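Local coordinates for protein transcriptional regulator (Streptococcus pneumoniae, PDB 2GNP) that probably regulates transcription in response to a small effector, using a Rossmann-like domain of the putative sugar-binding family, at residues I158-N163 with D231-S236; S235-V240 with L257-E262; H85-A90 with E116-N121; N121-Q126 with L170-E175; K198-Y203 with L241-V246. All blocks are in the same frame, centred on the assembly; numbering follows the deposited sequence.

Interaction 1: I158-N163 with D231-S236; sequences IGDFSN and DTKVSS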
# COMPACT_ATOMS: atom_id res chain seq x y z
N ILE A 158 0.99 -1.86 -3.46
CA ILE A 158 -0.21 -2.01 -4.31
C ILE A 158 -0.05 -3.35 -4.99
O ILE A 158 1.00 -3.62 -5.61
CB ILE A 158 -0.33 -0.88 -5.38
CG1 ILE A 158 -0.60 0.50 -4.69
CG2 ILE A 158 -1.44 -1.24 -6.42
CD1 ILE A 158 -0.43 1.73 -5.66
N GLY A 159 -1.07 -4.21 -4.86
CA GLY A 159 -1.03 -5.53 -5.51
C GLY A 159 -1.81 -5.55 -6.82
O GLY A 159 -2.68 -4.70 -7.05
N ASP A 160 -1.43 -6.46 -7.71
CA ASP A 160 -2.14 -6.58 -8.98
C ASP A 160 -3.04 -7.81 -8.91
O ASP A 160 -3.00 -8.52 -7.90
CB ASP A 160 -1.16 -6.68 -10.18
CG ASP A 160 -0.27 -7.89 -10.12
OD1 ASP A 160 0.97 -7.72 -10.00
OD2 ASP A 160 -0.79 -9.02 -10.17
N PHE A 161 -3.84 -8.08 -9.94
CA PHE A 161 -4.74 -9.22 -9.89
C PHE A 161 -4.44 -10.12 -11.08
O PHE A 161 -5.33 -10.81 -11.59
CB PHE A 161 -6.18 -8.74 -9.89
CG PHE A 161 -7.15 -9.72 -9.32
CD1 PHE A 161 -8.17 -10.22 -10.11
CD2 PHE A 161 -7.04 -10.14 -8.00
CE1 PHE A 161 -9.09 -11.16 -9.56
CE2 PHE A 161 -7.93 -11.06 -7.48
CZ PHE A 161 -8.97 -11.55 -8.26
N SER A 162 -3.16 -10.06 -11.48
CA SER A 162 -2.62 -10.96 -12.48
C SER A 162 -2.51 -12.34 -11.83
O SER A 162 -2.71 -12.51 -10.61
CB SER A 162 -1.23 -10.50 -12.93
OG SER A 162 -0.26 -10.94 -11.97
N ASN A 163 -2.14 -13.35 -12.62
CA ASN A 163 -1.93 -14.69 -12.07
C ASN A 163 -0.98 -14.69 -10.86
O ASN A 163 -1.25 -15.33 -9.86
CB ASN A 163 -1.47 -15.68 -13.17
CG ASN A 163 -2.20 -17.05 -13.10
OD1 ASN A 163 -2.73 -17.53 -14.08
ND2 ASN A 163 -2.20 -17.65 -11.93
N ASP A 231 5.60 -3.72 -14.74
CA ASP A 231 4.57 -3.76 -15.78
C ASP A 231 3.24 -4.38 -15.32
O ASP A 231 2.19 -3.96 -15.81
CB ASP A 231 5.07 -4.54 -17.02
CG ASP A 231 6.19 -3.85 -17.75
OD1 ASP A 231 6.75 -4.54 -18.63
OD2 ASP A 231 6.50 -2.64 -17.51
N THR A 232 3.25 -5.35 -14.42
CA THR A 232 1.96 -6.04 -14.04
C THR A 232 1.14 -5.14 -13.10
O THR A 232 -0.03 -5.43 -12.80
CB THR A 232 2.18 -7.36 -13.32
OG1 THR A 232 2.93 -7.12 -12.14
CG2 THR A 232 2.95 -8.41 -14.21
N LYS A 233 1.77 -4.07 -12.64
CA LYS A 233 1.08 -3.14 -11.74
C LYS A 233 0.52 -1.88 -12.37
O LYS A 233 -0.02 -1.03 -11.64
CB LYS A 233 2.00 -2.80 -10.58
CG LYS A 233 2.04 -3.98 -9.65
CD LYS A 233 2.88 -3.69 -8.46
CE LYS A 233 2.97 -5.00 -7.65
NZ LYS A 233 3.51 -4.58 -6.37
N VAL A 234 0.59 -1.74 -13.70
CA VAL A 234 0.19 -0.48 -14.36
C VAL A 234 -1.32 -0.24 -14.17
O VAL A 234 -1.72 0.87 -13.79
CB VAL A 234 0.51 -0.54 -15.86
CG1 VAL A 234 -0.17 0.62 -16.64
CG2 VAL A 234 2.03 -0.56 -16.03
N SER A 235 -2.14 -1.27 -14.40
CA SER A 235 -3.61 -1.08 -14.26
C SER A 235 -3.98 -0.74 -12.81
O SER A 235 -4.78 0.17 -12.57
CB SER A 235 -4.37 -2.32 -14.71
OG SER A 235 -4.15 -2.56 -16.13
N SER A 236 -3.31 -1.40 -11.86
CA SER A 236 -3.59 -1.18 -10.43
C SER A 236 -3.22 0.25 -10.01
O SER A 236 -3.98 0.95 -9.30
CB SER A 236 -2.86 -2.18 -9.53
OG SER A 236 -3.09 -3.50 -9.99
O HOH W 1 3.86 -2.39 -4.15
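Lys233 ends at the backbone carbonyl of Ile158, NZ donating to O at 2.8 Å. CG lies anti to the carbonyl carbon (chi1 -75°) and the chain beyond it is extended. The ammonium meets the carbonyl nearly head-on, with a C=O...NZ angle of 165°. Water 1 accepts from Ile158 N at 3.0 Å and, weakly, from the same ammonium.

The second group of bonds centres on the carboxylate of Asp160. Thr232 OG1 donates to Asp160 OD1 over 3.0 Å, coming from above the carboxylate plane, 51° out of it. The other oxygen, Asp160 OD2, takes Ser162 N at 2.9 Å and Ser162 OG at 2.7 Å, both from one face; the bond from Ser162 N makes an Asx turn. With Ser162 as N-cap of helix 163-167, this turn leads the chain from strand 153-160 into that helix. In this Rossmann-like fold the start of helix 234-242 sits against the end of strand 153-160, the parallel neighbour of strand 223-227, which precedes the helix. Asp160 OD1 and Lys233 NZ stay 5.4 Å apart, a distance at which the ammonium may still favour an ionised carboxylate.

Ser236 supplies the remaining contacts. Its CB packs on Ile158 CG2 at 3.5 Å, while its OG, 3.2 Å from Gly159 O, has Val187 O as a rival acceptor for its one proton.

Interaction 2: S235-V240 with L257-E262; sequences SSILSV and LKVLEE
Ser235 OG donates to Glu262 OE2 at 2.7 Å, and OE2 accepts through its syn lone pair. Glu262 reaches it on a chain extended beyond CG, which itself stands anti to the backbone N (chi1 -170°), and the CG methylene rests against Leu238 CD2 at 4.0 Å. Beside this polar pair Val259 splits its two methyls between neighbours: CG1 packs on Leu238 CD1 at 3.9 Å, and CG2 meets Ile237 CG2 at 4.1 Å, the Ile237 and Val259 side chains crossing at about a right angle. One shell further out, Val234 and Leu241 of helix 234-242 also touch Val259, Ala228 backs Ile237, and Tyr20 of helix 5-20 meets Leu238. The short helical segments approach to 9.2 Å between axes at a crossing angle of -72°, a steep crossing that confines the contact to a few residues. Strand 248-252 lies between the two helices in sequence and runs parallel to 223-227, the alternation of strands and helices that characterises a Rossmann-like alpha/beta fold.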
# COMPACT_ATOMS: atom_id res chain seq x y z
N SER A 235 -2.14 -1.27 -14.40
CA SER A 235 -3.61 -1.08 -14.26
C SER A 235 -3.98 -0.74 -12.81
O SER A 235 -4.78 0.17 -12.57
CB SER A 235 -4.37 -2.32 -14.71
OG SER A 235 -4.15 -2.56 -16.13
N SER A 236 -3.31 -1.40 -11.86
CA SER A 236 -3.59 -1.18 -10.43
C SER A 236 -3.22 0.25 -10.01
O SER A 236 -3.98 0.95 -9.30
CB SER A 236 -2.86 -2.18 -9.53
OG SER A 236 -3.09 -3.50 -9.99
N ILE A 237 -2.05 0.70 -10.44
CA ILE A 237 -1.62 2.05 -10.11
C ILE A 237 -2.55 3.08 -10.74
O ILE A 237 -2.96 4.06 -10.10
CB ILE A 237 -0.12 2.25 -10.52
CG1 ILE A 237 0.81 1.33 -9.65
CG2 ILE A 237 0.27 3.69 -10.36
CD1 ILE A 237 2.21 1.26 -10.20
N LEU A 238 -2.98 2.82 -11.98
CA LEU A 238 -3.87 3.79 -12.62
C LEU A 238 -5.20 3.89 -11.82
O LEU A 238 -5.74 4.98 -11.61
CB LEU A 238 -4.11 3.32 -14.04
CG LEU A 238 -5.11 4.17 -14.87
CD1 LEU A 238 -4.70 5.66 -14.93
CD2 LEU A 238 -5.20 3.54 -16.24
N SER A 239 -5.67 2.75 -11.32
CA SER A 239 -6.93 2.72 -10.50
C SER A 239 -6.78 3.57 -9.25
O SER A 239 -7.61 4.43 -8.93
CB SER A 239 -7.29 1.32 -10.05
OG SER A 239 -7.61 0.47 -11.12
N VAL A 240 -5.67 3.34 -8.56
CA VAL A 240 -5.37 4.08 -7.31
C VAL A 240 -5.27 5.58 -7.59
O VAL A 240 -5.80 6.40 -6.81
CB VAL A 240 -4.04 3.49 -6.75
CG1 VAL A 240 -3.53 4.37 -5.70
CG2 VAL A 240 -4.33 2.02 -6.23
N LEU A 257 5.04 5.81 -17.44
CA LEU A 257 4.76 5.98 -18.88
C LEU A 257 3.69 4.99 -19.36
O LEU A 257 2.87 5.34 -20.20
CB LEU A 257 6.03 5.76 -19.66
CG LEU A 257 7.03 6.90 -19.53
CD1 LEU A 257 8.09 6.63 -20.55
CD2 LEU A 257 6.46 8.31 -19.75
N LYS A 258 3.73 3.76 -18.85
CA LYS A 258 2.71 2.78 -19.21
C LYS A 258 1.30 3.14 -18.65
O LYS A 258 0.28 2.87 -19.29
CB LYS A 258 3.13 1.38 -18.80
CG LYS A 258 4.20 0.77 -19.76
CD LYS A 258 4.67 -0.58 -19.32
CE LYS A 258 5.86 -1.08 -20.19
NZ LYS A 258 7.13 -0.41 -19.78
N VAL A 259 1.27 3.68 -17.43
CA VAL A 259 0.04 4.16 -16.80
C VAL A 259 -0.59 5.22 -17.71
O VAL A 259 -1.79 5.18 -17.99
CB VAL A 259 0.32 4.73 -15.38
CG1 VAL A 259 -0.85 5.59 -14.85
CG2 VAL A 259 0.64 3.58 -14.43
N LEU A 260 0.24 6.16 -18.16
CA LEU A 260 -0.23 7.24 -19.04
C LEU A 260 -0.79 6.71 -20.36
O LEU A 260 -1.89 7.11 -20.80
CB LEU A 260 0.89 8.24 -19.25
CG LEU A 260 1.21 9.13 -18.03
CD1 LEU A 260 2.50 9.89 -18.29
CD2 LEU A 260 0.07 10.08 -17.65
N GLU A 261 -0.06 5.77 -20.94
CA GLU A 261 -0.46 5.10 -22.16
C GLU A 261 -1.81 4.38 -21.98
O GLU A 261 -2.72 4.56 -22.80
CB GLU A 261 0.58 4.09 -22.59
CG GLU A 261 0.22 3.51 -23.98
CD GLU A 261 1.20 2.46 -24.47
OE1 GLU A 261 0.82 1.26 -24.52
OE2 GLU A 261 2.35 2.84 -24.79
N GLU A 262 -1.92 3.57 -20.94
CA GLU A 262 -3.20 2.91 -20.65
C GLU A 262 -4.35 3.89 -20.41
O GLU A 262 -5.50 3.67 -20.89
CB GLU A 262 -3.05 1.96 -19.46
CG GLU A 262 -4.25 1.10 -19.28
CD GLU A 262 -3.95 -0.12 -18.47
OE1 GLU A 262 -3.04 -0.89 -18.87
OE2 GLU A 262 -4.61 -0.30 -17.44

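Interaction 3: H85-A90 with E116-N121; sequences HFYPLA and ECTFMN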
# COMPACT_ATOMS: atom_id res chain seq x y z
N HIS A 85 3.72 6.06 17.08
CA HIS A 85 2.98 4.81 17.29
C HIS A 85 2.77 4.17 15.92
O HIS A 85 2.39 4.90 14.98
CB HIS A 85 1.59 5.09 17.90
CG HIS A 85 1.66 5.81 19.21
ND1 HIS A 85 1.41 5.18 20.41
CD2 HIS A 85 1.99 7.09 19.51
CE1 HIS A 85 1.56 6.04 21.40
NE2 HIS A 85 1.93 7.21 20.88
N PHE A 86 3.01 2.86 15.80
CA PHE A 86 2.85 2.13 14.51
C PHE A 86 1.66 1.17 14.66
O PHE A 86 1.54 0.51 15.68
CB PHE A 86 4.13 1.29 14.27
CG PHE A 86 5.32 2.16 13.89
CD1 PHE A 86 6.34 2.44 14.82
CD2 PHE A 86 5.35 2.80 12.65
CE1 PHE A 86 7.34 3.34 14.48
CE2 PHE A 86 6.42 3.61 12.25
CZ PHE A 86 7.41 3.89 13.18
N TYR A 87 0.87 1.07 13.59
CA TYR A 87 -0.40 0.29 13.56
C TYR A 87 -0.39 -0.51 12.24
O TYR A 87 0.25 -0.11 11.27
CB TYR A 87 -1.62 1.21 13.54
CG TYR A 87 -1.68 2.12 14.73
CD1 TYR A 87 -1.07 3.36 14.66
CD2 TYR A 87 -2.32 1.73 15.92
CE1 TYR A 87 -1.08 4.24 15.77
CE2 TYR A 87 -2.35 2.60 17.03
CZ TYR A 87 -1.70 3.84 16.92
OH TYR A 87 -1.70 4.69 18.01
N PRO A 88 -1.11 -1.66 12.23
CA PRO A 88 -1.36 -2.39 10.98
C PRO A 88 -2.57 -1.81 10.28
O PRO A 88 -3.59 -1.51 10.95
CB PRO A 88 -1.67 -3.84 11.47
CG PRO A 88 -2.36 -3.64 12.89
CD PRO A 88 -1.64 -2.31 13.43
N LEU A 89 -2.47 -1.65 8.97
CA LEU A 89 -3.61 -1.24 8.14
C LEU A 89 -4.43 -2.48 7.71
O LEU A 89 -5.64 -2.37 7.41
CB LEU A 89 -3.17 -0.50 6.89
CG LEU A 89 -2.48 0.85 7.21
CD1 LEU A 89 -1.83 1.27 5.89
CD2 LEU A 89 -3.51 1.88 7.75
N ALA A 90 -3.77 -3.61 7.66
CA ALA A 90 -4.34 -4.84 7.14
C ALA A 90 -3.28 -5.93 7.36
O ALA A 90 -2.07 -5.66 7.26
CB ALA A 90 -4.65 -4.68 5.64
N GLU A 116 5.87 2.75 19.73
CA GLU A 116 5.03 1.83 20.41
C GLU A 116 4.22 1.15 19.30
O GLU A 116 3.91 1.82 18.32
CB GLU A 116 4.18 2.61 21.39
CG GLU A 116 3.77 1.76 22.55
CD GLU A 116 2.84 2.48 23.58
OE1 GLU A 116 2.90 3.74 23.75
OE2 GLU A 116 2.12 1.71 24.21
N CYS A 117 3.89 -0.15 19.45
CA CYS A 117 3.38 -1.01 18.34
C CYS A 117 2.05 -1.60 18.74
O CYS A 117 1.92 -2.13 19.88
CB CYS A 117 4.28 -2.24 18.13
SG CYS A 117 5.95 -1.77 17.60
N THR A 118 1.11 -1.59 17.78
CA THR A 118 -0.11 -2.37 17.83
C THR A 118 0.03 -3.38 16.68
O THR A 118 0.52 -3.00 15.59
CB THR A 118 -1.31 -1.42 17.55
OG1 THR A 118 -1.50 -0.46 18.61
CG2 THR A 118 -2.59 -2.20 17.39
N PHE A 119 -0.33 -4.65 16.93
CA PHE A 119 -0.15 -5.72 15.97
C PHE A 119 -1.50 -6.21 15.48
O PHE A 119 -2.49 -5.96 16.14
CB PHE A 119 0.64 -6.87 16.60
CG PHE A 119 2.06 -6.48 16.89
CD1 PHE A 119 2.46 -6.23 18.21
CD2 PHE A 119 2.99 -6.32 15.85
CE1 PHE A 119 3.80 -5.85 18.48
CE2 PHE A 119 4.34 -5.94 16.12
CZ PHE A 119 4.70 -5.70 17.45
N MSE A 120 -1.50 -6.84 14.30
CA MSE A 120 -2.71 -7.44 13.74
C MSE A 120 -2.77 -8.91 14.20
O MSE A 120 -1.90 -9.70 13.91
CB MSE A 120 -2.75 -7.31 12.20
CG MSE A 120 -3.92 -8.05 11.53
SE MSE A 120 -5.61 -7.29 12.18
CE MSE A 120 -5.48 -5.55 11.38
N ASN A 121 -3.83 -9.22 14.95
CA ASN A 121 -4.06 -10.55 15.49
C ASN A 121 -5.06 -11.37 14.59
O ASN A 121 -4.91 -12.61 14.40
CB ASN A 121 -4.59 -10.38 16.94
CG ASN A 121 -4.10 -11.46 17.92
OD1 ASN A 121 -3.10 -12.16 17.67
ND2 ASN A 121 -4.80 -11.59 19.09
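Phe86 ties its strand to Glu116 and Thr118 in the parallel pairing of a beta-alpha-beta unit, strand 85-88, helix 102-113, strand 116-117. Phe86 N donates to Glu116 O at 2.9 Å and Phe86 O accepts from Thr118 N at 3.0 Å; both bonds are close to straight. The Phe86 side chain is buried and meets Met109 of the connecting helix.

The tight part follows where the strands end. Pro88 has no N-H to continue the ladder, and its CD instead lies 3.1 Å from Thr118 O. The Tyr87 ring is buried as well; OG1 of partly exposed Thr118 approaches it obliquely, 3.5 Å from Tyr87 CE2. Leu144 of helix 142-147 touches Pro88, Thr118 and Met120 and closes this end.

The solvent side is looser. His85 and exposed Glu116 lie side by side, pointing the same way, their planes 41° apart and His85 CE1 3.6 Å from Glu116 OE1; the imidazole is held instead by Asn83, through NE2.

Met120, modelled as selenomethionine, packs CB on Pro88 CB at 3.7 Å, and its chain, bent at chi2 (61°) and chi3 (67°), brings CE back to 4.0 Å from Pro88 CG.

Interaction 4: N121-Q126 with L170-E175; sequences NATIVQ and LDMLTE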
# COMPACT_ATOMS: atom_id res chain seq x y z
N ASN A 121 -3.83 -9.22 14.95
CA ASN A 121 -4.06 -10.55 15.49
C ASN A 121 -5.06 -11.37 14.59
O ASN A 121 -4.91 -12.61 14.40
CB ASN A 121 -4.59 -10.38 16.94
CG ASN A 121 -4.10 -11.46 17.92
OD1 ASN A 121 -3.10 -12.16 17.67
ND2 ASN A 121 -4.80 -11.59 19.09
N ALA A 122 -6.03 -10.68 13.99
CA ALA A 122 -7.12 -11.33 13.21
C ALA A 122 -6.68 -11.61 11.80
O ALA A 122 -5.91 -10.83 11.22
CB ALA A 122 -8.36 -10.45 13.19
N THR A 123 -7.21 -12.72 11.25
CA THR A 123 -7.04 -13.10 9.85
C THR A 123 -7.73 -12.08 8.93
O THR A 123 -8.83 -11.59 9.24
CB THR A 123 -7.73 -14.49 9.64
OG1 THR A 123 -7.09 -15.46 10.50
CG2 THR A 123 -7.60 -14.94 8.25
N ILE A 124 -7.07 -11.77 7.82
CA ILE A 124 -7.52 -10.66 6.98
C ILE A 124 -8.94 -10.87 6.41
O ILE A 124 -9.71 -9.93 6.37
CB ILE A 124 -6.46 -10.37 5.85
CG1 ILE A 124 -6.90 -9.24 4.91
CG2 ILE A 124 -6.14 -11.62 5.08
CD1 ILE A 124 -7.10 -7.89 5.60
N VAL A 125 -9.28 -12.09 5.99
CA VAL A 125 -10.65 -12.35 5.43
C VAL A 125 -11.37 -13.38 6.33
O VAL A 125 -10.86 -14.51 6.52
CB VAL A 125 -10.59 -12.92 3.97
CG1 VAL A 125 -12.02 -13.31 3.49
CG2 VAL A 125 -9.93 -11.91 2.99
N GLN A 126 -12.53 -12.98 6.86
CA GLN A 126 -13.31 -13.85 7.73
C GLN A 126 -14.31 -14.59 6.82
O GLN A 126 -14.57 -14.16 5.67
CB GLN A 126 -14.06 -13.04 8.79
CG GLN A 126 -13.16 -12.18 9.68
CD GLN A 126 -12.34 -13.03 10.62
OE1 GLN A 126 -11.12 -12.82 10.79
NE2 GLN A 126 -13.00 -14.03 11.25
N LEU A 170 -4.21 -17.45 -2.65
CA LEU A 170 -4.76 -18.77 -2.92
C LEU A 170 -5.35 -19.54 -1.73
O LEU A 170 -6.30 -20.31 -1.91
CB LEU A 170 -3.71 -19.64 -3.63
CG LEU A 170 -3.91 -19.87 -5.14
CD1 LEU A 170 -4.59 -18.77 -5.91
CD2 LEU A 170 -2.62 -20.24 -5.83
N ASP A 171 -4.78 -19.39 -0.54
CA ASP A 171 -5.44 -20.08 0.59
C ASP A 171 -6.19 -19.14 1.52
O ASP A 171 -6.65 -19.53 2.61
CB ASP A 171 -4.46 -20.96 1.37
CG ASP A 171 -4.34 -22.38 0.77
OD1 ASP A 171 -3.52 -22.57 -0.16
OD2 ASP A 171 -5.07 -23.30 1.24
N MSE A 172 -6.33 -17.89 1.09
CA MSE A 172 -7.08 -16.91 1.85
C MSE A 172 -8.49 -16.68 1.25
O MSE A 172 -9.51 -16.68 1.98
CB MSE A 172 -6.29 -15.61 1.95
CG MSE A 172 -6.93 -14.55 2.87
SE MSE A 172 -7.33 -15.24 4.70
CE MSE A 172 -5.48 -15.52 5.28
N LEU A 173 -8.55 -16.52 -0.06
CA LEU A 173 -9.81 -16.39 -0.78
C LEU A 173 -10.28 -17.73 -1.34
O LEU A 173 -9.46 -18.59 -1.72
CB LEU A 173 -9.67 -15.40 -1.95
CG LEU A 173 -9.12 -13.98 -1.64
CD1 LEU A 173 -8.97 -13.19 -2.92
CD2 LEU A 173 -10.06 -13.23 -0.61
N THR A 174 -11.60 -17.91 -1.41
CA THR A 174 -12.19 -19.14 -1.94
C THR A 174 -12.21 -19.12 -3.47
O THR A 174 -12.08 -18.07 -4.09
CB THR A 174 -13.61 -19.37 -1.40
OG1 THR A 174 -14.51 -18.45 -2.03
CG2 THR A 174 -13.64 -19.15 0.13
N GLU A 175 -12.36 -20.29 -4.08
CA GLU A 175 -12.60 -20.39 -5.52
C GLU A 175 -13.72 -19.44 -5.93
O GLU A 175 -13.58 -18.70 -6.90
CB GLU A 175 -12.96 -21.83 -5.91
CG GLU A 175 -11.75 -22.75 -5.93
CD GLU A 175 -12.05 -24.14 -6.49
OE1 GLU A 175 -12.62 -24.98 -5.74
OE2 GLU A 175 -11.73 -24.36 -7.68
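Ile124, which is hydrogen-bonded through its backbone to Ile211, offers its CG2 methyl to Met172; between segments 121-126 and 170-175 themselves the contact is apolar. Both segments are loops of the Rossmann-like alpha/beta domain, one leading from strand 116-117 to helix 129-136, the other from helix 163-167 to helix 175-183.

Met172, a selenomethionine in the crystal, carries most of the contact. Its CG is anti to the backbone N (chi1 -174°), and bends at chi2 (53°) and chi3 (66°) curl the selenium and terminal methyl among three consecutive residues of the other loop. Ile124 CG2 sits 3.8 Å from Met172 CG, the two side chains crossing at about a right angle. Thr123 turns a methyl rather than its hydroxyl to the selenium, CG2 to SE 3.6 Å, and the same CG2 is 3.7 Å from Met172 CE. Val125 slides past Met172 in the opposite direction, with CG2 4.0 Å from Met172 CG.

Around this group, Leu206 of helix 204-207 touches both Val125 and Leu173, while Phe178 and Leu181 of helix 175-183 back Leu173. Thr174 N, at the N-cap of that helix, donates to Asp177 OD2, the backbone half of a capping box, while Thr174 OG1 caps a backbone N just beyond.

Beside Met172, methyl meets methyl: Val125 CG2 lies 3.8 Å from Leu173 CD2.

Interaction 5: K198-Y203 with L241-V246; sequences KGKEVY and LRANLV
Lys198 meets Ala243 and Arg242 through its backbone: its carbonyl O is 3.4 Å from Ala243 CB and 4.1 Å from Arg242 CB, while its own side chain starts off away from the helix. These three residues bury the most surface here. Ala243 turns its single methyl into the loop, where a second carbonyl, Gly199 O, also lies 3.6 Å from CB. Gly199 has positive phi (79°), which by itself favours glycine. Because it carries no CB on the side where Ala243 CB sits, Gly199 CA and Ala243 CA can come within 5.0 Å.

Arg242 sends an extended chain to partners beyond the two segments, NH1 to Ser197 O and NH2 in a salt bridge to Asp263. Lys198 NZ remains 5.7 Å from Arg242 NH1, and Asp263 probably eases the repulsion of these like charges. Lys200 folds back until NZ donates to Gly199 O at 2.7 Å, tilted 29° from the carbonyl plane, in a strained, exposed conformation that makes this bond less certain; the same carbonyl oxygen is 3.8 Å from Leu245 CD1.

Asn244, with positive phi, closes helix 234-242 in a Schellman motif and bonds through ND2 to Tyr20 O. The loop from strand 193-195 to helix 204-207 lies over the C-terminal end of helix 234-242, with Leu245 touching Ile190 of strand 188-190 just as the chain turns toward strand 248-252.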
# COMPACT_ATOMS: atom_id res chain seq x y z
N LYS A 198 -11.37 1.76 -11.99
CA LYS A 198 -11.62 3.14 -11.55
C LYS A 198 -11.33 3.30 -10.05
O LYS A 198 -11.57 4.35 -9.46
CB LYS A 198 -13.09 3.45 -11.76
CG LYS A 198 -13.46 3.65 -13.25
CD LYS A 198 -14.96 4.08 -13.31
CE LYS A 198 -15.32 4.83 -14.59
NZ LYS A 198 -14.79 4.14 -15.80
N GLY A 199 -10.82 2.23 -9.44
CA GLY A 199 -10.38 2.24 -8.04
C GLY A 199 -11.53 2.13 -7.07
O GLY A 199 -11.41 2.48 -5.89
N LYS A 200 -12.65 1.59 -7.56
CA LYS A 200 -13.79 1.29 -6.70
C LYS A 200 -13.82 -0.15 -6.18
O LYS A 200 -13.55 -1.07 -6.94
CB LYS A 200 -15.09 1.65 -7.46
CG LYS A 200 -15.56 3.07 -7.08
CD LYS A 200 -14.41 4.05 -6.60
CE LYS A 200 -14.30 4.29 -5.03
NZ LYS A 200 -13.05 3.82 -4.23
N GLU A 201 -14.15 -0.31 -4.90
CA GLU A 201 -14.26 -1.61 -4.24
C GLU A 201 -15.60 -2.29 -4.55
O GLU A 201 -16.60 -2.10 -3.85
CB GLU A 201 -14.03 -1.48 -2.72
CG GLU A 201 -13.71 -2.81 -2.03
CD GLU A 201 -13.52 -2.66 -0.53
OE1 GLU A 201 -13.72 -1.52 -0.05
OE2 GLU A 201 -13.21 -3.67 0.13
N VAL A 202 -15.62 -3.12 -5.60
CA VAL A 202 -16.93 -3.45 -6.21
C VAL A 202 -17.66 -4.62 -5.54
O VAL A 202 -18.88 -4.55 -5.35
CB VAL A 202 -16.82 -3.56 -7.75
CG1 VAL A 202 -15.63 -4.43 -8.13
CG2 VAL A 202 -18.19 -3.99 -8.41
N TYR A 203 -16.91 -5.64 -5.10
CA TYR A 203 -17.50 -6.84 -4.53
C TYR A 203 -17.78 -6.73 -3.00
O TYR A 203 -16.94 -7.06 -2.12
CB TYR A 203 -16.62 -8.04 -4.86
CG TYR A 203 -17.15 -9.37 -4.42
CD1 TYR A 203 -16.28 -10.37 -4.00
CD2 TYR A 203 -18.53 -9.65 -4.44
CE1 TYR A 203 -16.74 -11.61 -3.58
CE2 TYR A 203 -18.98 -10.89 -4.02
CZ TYR A 203 -18.08 -11.85 -3.60
OH TYR A 203 -18.51 -13.08 -3.19
N LEU A 241 -4.63 5.94 -8.70
CA LEU A 241 -4.53 7.37 -9.09
C LEU A 241 -5.94 7.97 -9.38
O LEU A 241 -6.27 9.08 -8.94
CB LEU A 241 -3.65 7.51 -10.30
CG LEU A 241 -2.20 7.18 -10.01
CD1 LEU A 241 -1.40 7.21 -11.32
CD2 LEU A 241 -1.68 8.22 -9.02
N ARG A 242 -6.70 7.25 -10.22
CA ARG A 242 -8.10 7.60 -10.55
C ARG A 242 -9.00 7.91 -9.37
O ARG A 242 -9.71 8.92 -9.42
CB ARG A 242 -8.75 6.53 -11.44
CG ARG A 242 -8.38 6.76 -12.88
CD ARG A 242 -8.78 5.53 -13.71
NE ARG A 242 -8.46 5.76 -15.13
CZ ARG A 242 -8.66 4.84 -16.07
NH1 ARG A 242 -9.13 3.66 -15.73
NH2 ARG A 242 -8.39 5.09 -17.34
N ALA A 243 -8.94 7.07 -8.33
CA ALA A 243 -9.80 7.17 -7.14
C ALA A 243 -9.12 7.96 -6.03
O ALA A 243 -9.67 8.12 -4.92
CB ALA A 243 -10.18 5.78 -6.69
N ASN A 244 -7.91 8.45 -6.31
CA ASN A 244 -7.14 9.23 -5.30
C ASN A 244 -7.06 8.48 -3.98
O ASN A 244 -7.26 9.07 -2.91
CB ASN A 244 -7.71 10.63 -5.08
CG ASN A 244 -7.66 11.47 -6.34
OD1 ASN A 244 -8.67 11.66 -7.01
ND2 ASN A 244 -6.49 11.96 -6.66
N LEU A 245 -6.81 7.17 -4.07
CA LEU A 245 -6.72 6.32 -2.84
C LEU A 245 -5.52 6.62 -1.97
O LEU A 245 -5.61 6.44 -0.76
CB LEU A 245 -6.79 4.83 -3.11
CG LEU A 245 -8.05 4.40 -3.91
CD1 LEU A 245 -8.06 2.86 -4.17
CD2 LEU A 245 -9.36 4.81 -3.14
N VAL A 246 -4.41 7.06 -2.57
CA VAL A 246 -3.30 7.61 -1.82
C VAL A 246 -2.91 8.95 -2.43
O VAL A 246 -3.35 9.32 -3.53
CB VAL A 246 -2.04 6.66 -1.87
CG1 VAL A 246 -2.41 5.23 -1.34
CG2 VAL A 246 -1.59 6.60 -3.29

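Overall arrangement
From the N terminus, interaction 3 closes first, completing a beta-alpha-beta unit before any other contact opens. Interaction 4 starts at Asn121, where interaction 3 ends, and Ala90 packs on Ile124 between them. Before interaction 4 closes at 170-175, interaction 1 has opened at 158-163, so these two cross. Interaction 5 opens at 198-203 inside the loop that interaction 1 closes at 231-236, and crosses it. Interaction 2 begins on the shared Ser235 and Ser236 and in turn crosses interaction 5; none nests. Helix 234-242 serves interactions 1, 2 and 5, joining strand 153-160, helix 253-264 and the loop 198-203. Interaction 3 lies apart, its centre about 26 Å from that of interaction 1, across the chain's centre.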